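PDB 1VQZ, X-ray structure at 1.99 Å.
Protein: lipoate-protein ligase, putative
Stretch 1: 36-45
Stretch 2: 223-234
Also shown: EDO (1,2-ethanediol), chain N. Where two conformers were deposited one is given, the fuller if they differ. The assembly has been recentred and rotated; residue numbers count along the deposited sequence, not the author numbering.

Stretch 1, residues 36-45: HLLDEDQIFL
Stretch 2 (223-234) EMTEYVFSEEEL

The two stretches belong to one chain and bury 251 Å² between them. No hydrogen bond crosses; the contact is side-chain packing.

In stretch 1, a type I turn runs from Leu37 (phi/psi -93/59) to Glu40, closed by Glu40 N to Leu37 O at 3.2 Å. A strand follows from Gln42 and continues past Leu45. Stretch 2 has strand residues 225-226, then an extended segment (Tyr227 -88/120), then a helix from Glu231. Ser230 is its N-cap: Glu233 N donates to Ser230 OG at 3.0 Å.

Leu37 (chi1 m, chi2 t) is the centre. It is buried and points toward stretch 2. Leu37 CD1 sits over one face of the Tyr227 ring, 4.0 Å from the centroid and 20° off the normal. This is a CH-pi contact: methyl C-H meets the aromatic pi cloud. Leu37 CD1 also lies 3.9 Å from CE1 of Phe229 (chi1 m).

The hydroxyl of Tyr227 (chi1 t, chi2 87°) bonds within stretch 2. Tyr227 OH donates to Glu233 OE2 at a very short 2.4 Å. Ser230 N donates to Glu233 OE1 at 2.9 Å, so both carboxylate oxygens of Glu233 (m, t) are engaged. Leu37 CD2 rests 3.6 Å from Tyr227 OH. Glu40 (m, m) brings OE2 obliquely to 3.6 Å from Tyr227 CE1, a van der Waals approach; Glu40 OE1 is hydrogen-bonded elsewhere in the structure.

Separately, CB of Phe44 (chi1 t) meets SE of selenomethionine Met224 (t, t, p) at 4.3 Å, a nonpolar van der Waals contact.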

# COMPACT_ATOMS: atom_id res chain seq x y z
N HIS A 36 -11.49 -10.89 -7.20
CA HIS A 36 -12.29 -11.57 -8.22
C HIS A 36 -11.97 -13.05 -8.41
O HIS A 36 -12.81 -13.77 -8.89
CB HIS A 36 -12.11 -10.87 -9.57
CG HIS A 36 -12.77 -9.53 -9.64
ND1 HIS A 36 -13.98 -9.34 -10.26
CD2 HIS A 36 -12.35 -8.32 -9.21
CE1 HIS A 36 -14.30 -8.06 -10.19
NE2 HIS A 36 -13.33 -7.41 -9.56
N LEU A 37 -10.76 -13.50 -8.07
CA LEU A 37 -10.40 -14.93 -8.21
C LEU A 37 -10.67 -15.68 -6.90
O LEU A 37 -9.79 -16.32 -6.32
CB LEU A 37 -8.95 -15.15 -8.65
CG LEU A 37 -8.51 -14.62 -10.04
CD1 LEU A 37 -7.10 -15.06 -10.32
CD2 LEU A 37 -9.41 -15.08 -11.16
N LEU A 38 -11.93 -15.62 -6.50
CA LEU A 38 -12.41 -16.16 -5.22
C LEU A 38 -12.47 -17.70 -5.11
O LEU A 38 -12.65 -18.23 -4.02
CB LEU A 38 -13.81 -15.57 -4.92
CG LEU A 38 -13.79 -14.04 -4.85
CD1 LEU A 38 -15.17 -13.48 -4.47
CD2 LEU A 38 -12.70 -13.56 -3.86
N ASP A 39 -12.34 -18.42 -6.22
CA ASP A 39 -12.22 -19.88 -6.20
C ASP A 39 -10.76 -20.37 -5.99
O ASP A 39 -10.53 -21.57 -5.98
CB ASP A 39 -12.71 -20.50 -7.53
CG ASP A 39 -14.23 -20.40 -7.73
OD1 ASP A 39 -14.97 -20.28 -6.74
OD2 ASP A 39 -14.66 -20.49 -8.90
N GLU A 40 -9.81 -19.47 -5.91
CA GLU A 40 -8.43 -19.80 -5.64
C GLU A 40 -8.12 -19.27 -4.25
O GLU A 40 -8.16 -18.07 -4.03
CB GLU A 40 -7.51 -19.08 -6.63
CG GLU A 40 -7.97 -19.17 -8.09
CD GLU A 40 -8.07 -20.59 -8.60
OE1 GLU A 40 -7.36 -21.49 -8.10
OE2 GLU A 40 -8.90 -20.80 -9.50
N ASP A 41 -7.82 -20.17 -3.33
CA ASP A 41 -7.57 -19.80 -1.94
C ASP A 41 -6.25 -19.09 -1.64
O ASP A 41 -6.14 -18.39 -0.63
CB ASP A 41 -7.61 -21.05 -1.09
CG ASP A 41 -8.99 -21.68 -1.03
OD1 ASP A 41 -9.99 -20.96 -1.15
OD2 ASP A 41 -9.06 -22.91 -0.84
N GLN A 42 -5.24 -19.34 -2.46
CA GLN A 42 -3.92 -18.73 -2.30
C GLN A 42 -3.36 -18.38 -3.65
O GLN A 42 -3.29 -19.24 -4.55
CB GLN A 42 -2.91 -19.70 -1.67
CG GLN A 42 -3.02 -19.88 -0.20
CD GLN A 42 -4.07 -20.89 0.17
OE1 GLN A 42 -4.28 -21.88 -0.54
NE2 GLN A 42 -4.75 -20.65 1.29
N ILE A 43 -2.88 -17.15 -3.76
CA ILE A 43 -2.36 -16.61 -5.03
C ILE A 43 -1.08 -15.84 -4.79
O ILE A 43 -0.98 -15.05 -3.85
CB ILE A 43 -3.39 -15.69 -5.81
CG1 ILE A 43 -4.72 -16.41 -6.06
CG2 ILE A 43 -2.77 -15.24 -7.13
CD1 ILE A 43 -5.83 -15.53 -6.59
N PHE A 44 -0.09 -16.12 -5.63
CA PHE A 44 1.23 -15.51 -5.57
C PHE A 44 1.59 -14.91 -6.95
O PHE A 44 1.39 -15.55 -8.00
CB PHE A 44 2.30 -16.53 -5.16
CG PHE A 44 3.73 -15.98 -5.16
CD1 PHE A 44 4.11 -14.96 -4.29
CD2 PHE A 44 4.70 -16.47 -6.07
CE1 PHE A 44 5.42 -14.44 -4.32
CE2 PHE A 44 6.01 -15.94 -6.09
CZ PHE A 44 6.36 -14.95 -5.22
N LEU A 45 2.10 -13.69 -6.93
CA LEU A 45 2.73 -13.11 -8.12
C LEU A 45 3.83 -12.11 -7.81
O LEU A 45 3.81 -11.44 -6.77
CB LEU A 45 1.73 -12.44 -9.07
CG LEU A 45 0.74 -11.40 -8.60
CD1 LEU A 45 0.22 -10.59 -9.77
CD2 LEU A 45 -0.46 -12.11 -7.89
N GLU A 223 2.37 -28.17 -5.22
CA GLU A 223 0.95 -28.11 -5.59
C GLU A 223 0.62 -26.96 -6.51
O GLU A 223 -0.27 -27.08 -7.36
CB GLU A 223 0.06 -27.95 -4.34
CG GLU A 223 0.28 -26.66 -3.50
CD GLU A 223 1.15 -26.91 -2.28
OE1 GLU A 223 2.26 -27.44 -2.46
OE2 GLU A 223 0.71 -26.58 -1.15
N MSE A 224 1.34 -25.86 -6.33
CA MSE A 224 1.01 -24.59 -6.93
C MSE A 224 1.27 -24.65 -8.42
O MSE A 224 2.35 -25.04 -8.86
CB MSE A 224 1.85 -23.47 -6.31
CG MSE A 224 1.61 -22.13 -6.89
SE MSE A 224 2.78 -20.73 -6.06
CE MSE A 224 4.50 -21.36 -6.81
N THR A 225 0.26 -24.26 -9.18
CA THR A 225 0.30 -24.28 -10.64
C THR A 225 -0.01 -22.88 -11.15
O THR A 225 -0.50 -22.01 -10.39
CB THR A 225 -0.70 -25.31 -11.20
OG1 THR A 225 -2.01 -24.89 -10.91
CG2 THR A 225 -0.50 -26.71 -10.58
N GLU A 226 0.26 -22.65 -12.43
CA GLU A 226 -0.04 -21.34 -13.02
C GLU A 226 -1.55 -21.13 -13.27
O GLU A 226 -2.22 -22.02 -13.83
CB GLU A 226 0.69 -21.16 -14.32
CG GLU A 226 0.82 -19.69 -14.74
CD GLU A 226 1.45 -19.54 -16.12
OE1 GLU A 226 1.97 -20.54 -16.66
OE2 GLU A 226 1.43 -18.43 -16.67
N TYR A 227 -2.07 -19.98 -12.82
CA TYR A 227 -3.37 -19.46 -13.30
C TYR A 227 -3.11 -18.59 -14.54
O TYR A 227 -2.40 -17.60 -14.47
CB TYR A 227 -4.10 -18.61 -12.24
CG TYR A 227 -5.57 -18.36 -12.58
CD1 TYR A 227 -6.54 -19.28 -12.19
CD2 TYR A 227 -5.98 -17.25 -13.33
CE1 TYR A 227 -7.90 -19.08 -12.48
CE2 TYR A 227 -7.37 -17.05 -13.65
CZ TYR A 227 -8.31 -17.97 -13.20
OH TYR A 227 -9.66 -17.87 -13.46
N VAL A 228 -3.71 -18.98 -15.66
CA VAL A 228 -3.57 -18.24 -16.91
C VAL A 228 -4.90 -17.57 -17.21
O VAL A 228 -5.92 -18.24 -17.32
CB VAL A 228 -3.16 -19.18 -18.08
CG1 VAL A 228 -3.11 -18.44 -19.43
CG2 VAL A 228 -1.79 -19.74 -17.80
N PHE A 229 -4.86 -16.25 -17.33
CA PHE A 229 -6.04 -15.47 -17.59
C PHE A 229 -6.60 -15.72 -18.97
O PHE A 229 -5.88 -15.75 -19.93
CB PHE A 229 -5.76 -13.95 -17.40
CG PHE A 229 -5.67 -13.50 -15.97
CD1 PHE A 229 -6.73 -13.70 -15.09
CD2 PHE A 229 -4.54 -12.88 -15.49
CE1 PHE A 229 -6.64 -13.28 -13.77
CE2 PHE A 229 -4.44 -12.46 -14.17
CZ PHE A 229 -5.50 -12.64 -13.31
N SER A 230 -7.91 -15.85 -19.07
CA SER A 230 -8.57 -15.99 -20.34
C SER A 230 -8.66 -14.60 -20.94
O SER A 230 -8.48 -13.61 -20.24
CB SER A 230 -10.00 -16.50 -20.13
OG SER A 230 -10.75 -15.51 -19.43
N GLU A 231 -8.99 -14.56 -22.22
CA GLU A 231 -9.29 -13.29 -22.91
C GLU A 231 -10.40 -12.48 -22.21
O GLU A 231 -10.32 -11.23 -22.11
CB GLU A 231 -9.67 -13.56 -24.37
CG GLU A 231 -8.48 -13.86 -25.28
N GLU A 232 -11.40 -13.19 -21.70
CA GLU A 232 -12.51 -12.55 -21.02
C GLU A 232 -12.04 -11.91 -19.73
O GLU A 232 -12.36 -10.76 -19.48
CB GLU A 232 -13.64 -13.53 -20.71
CG GLU A 232 -14.42 -14.05 -21.92
CD GLU A 232 -15.64 -14.90 -21.52
OE1 GLU A 232 -15.98 -14.92 -20.32
OE2 GLU A 232 -16.26 -15.53 -22.41
N GLU A 233 -11.26 -12.63 -18.92
CA GLU A 233 -10.67 -12.06 -17.69
C GLU A 233 -9.76 -10.85 -17.96
O GLU A 233 -9.79 -9.85 -17.22
CB GLU A 233 -9.90 -13.12 -16.89
CG GLU A 233 -10.82 -14.22 -16.31
CD GLU A 233 -10.05 -15.42 -15.72
OE1 GLU A 233 -9.15 -15.94 -16.42
OE2 GLU A 233 -10.37 -15.85 -14.58
N LEU A 234 -8.95 -10.96 -19.00
CA LEU A 234 -8.11 -9.87 -19.45
C LEU A 234 -8.95 -8.62 -19.81
O LEU A 234 -8.58 -7.51 -19.47
CB LEU A 234 -7.23 -10.30 -20.62
CG LEU A 234 -5.98 -11.10 -20.22
CD1 LEU A 234 -5.27 -11.81 -21.43
CD2 LEU A 234 -5.00 -10.24 -19.46
C1 EDO N . -13.63 -4.48 -8.86
O1 EDO N . -12.90 -5.19 -7.87
C2 EDO N . -12.66 -3.52 -9.53
O2 EDO N . -12.37 -2.41 -8.69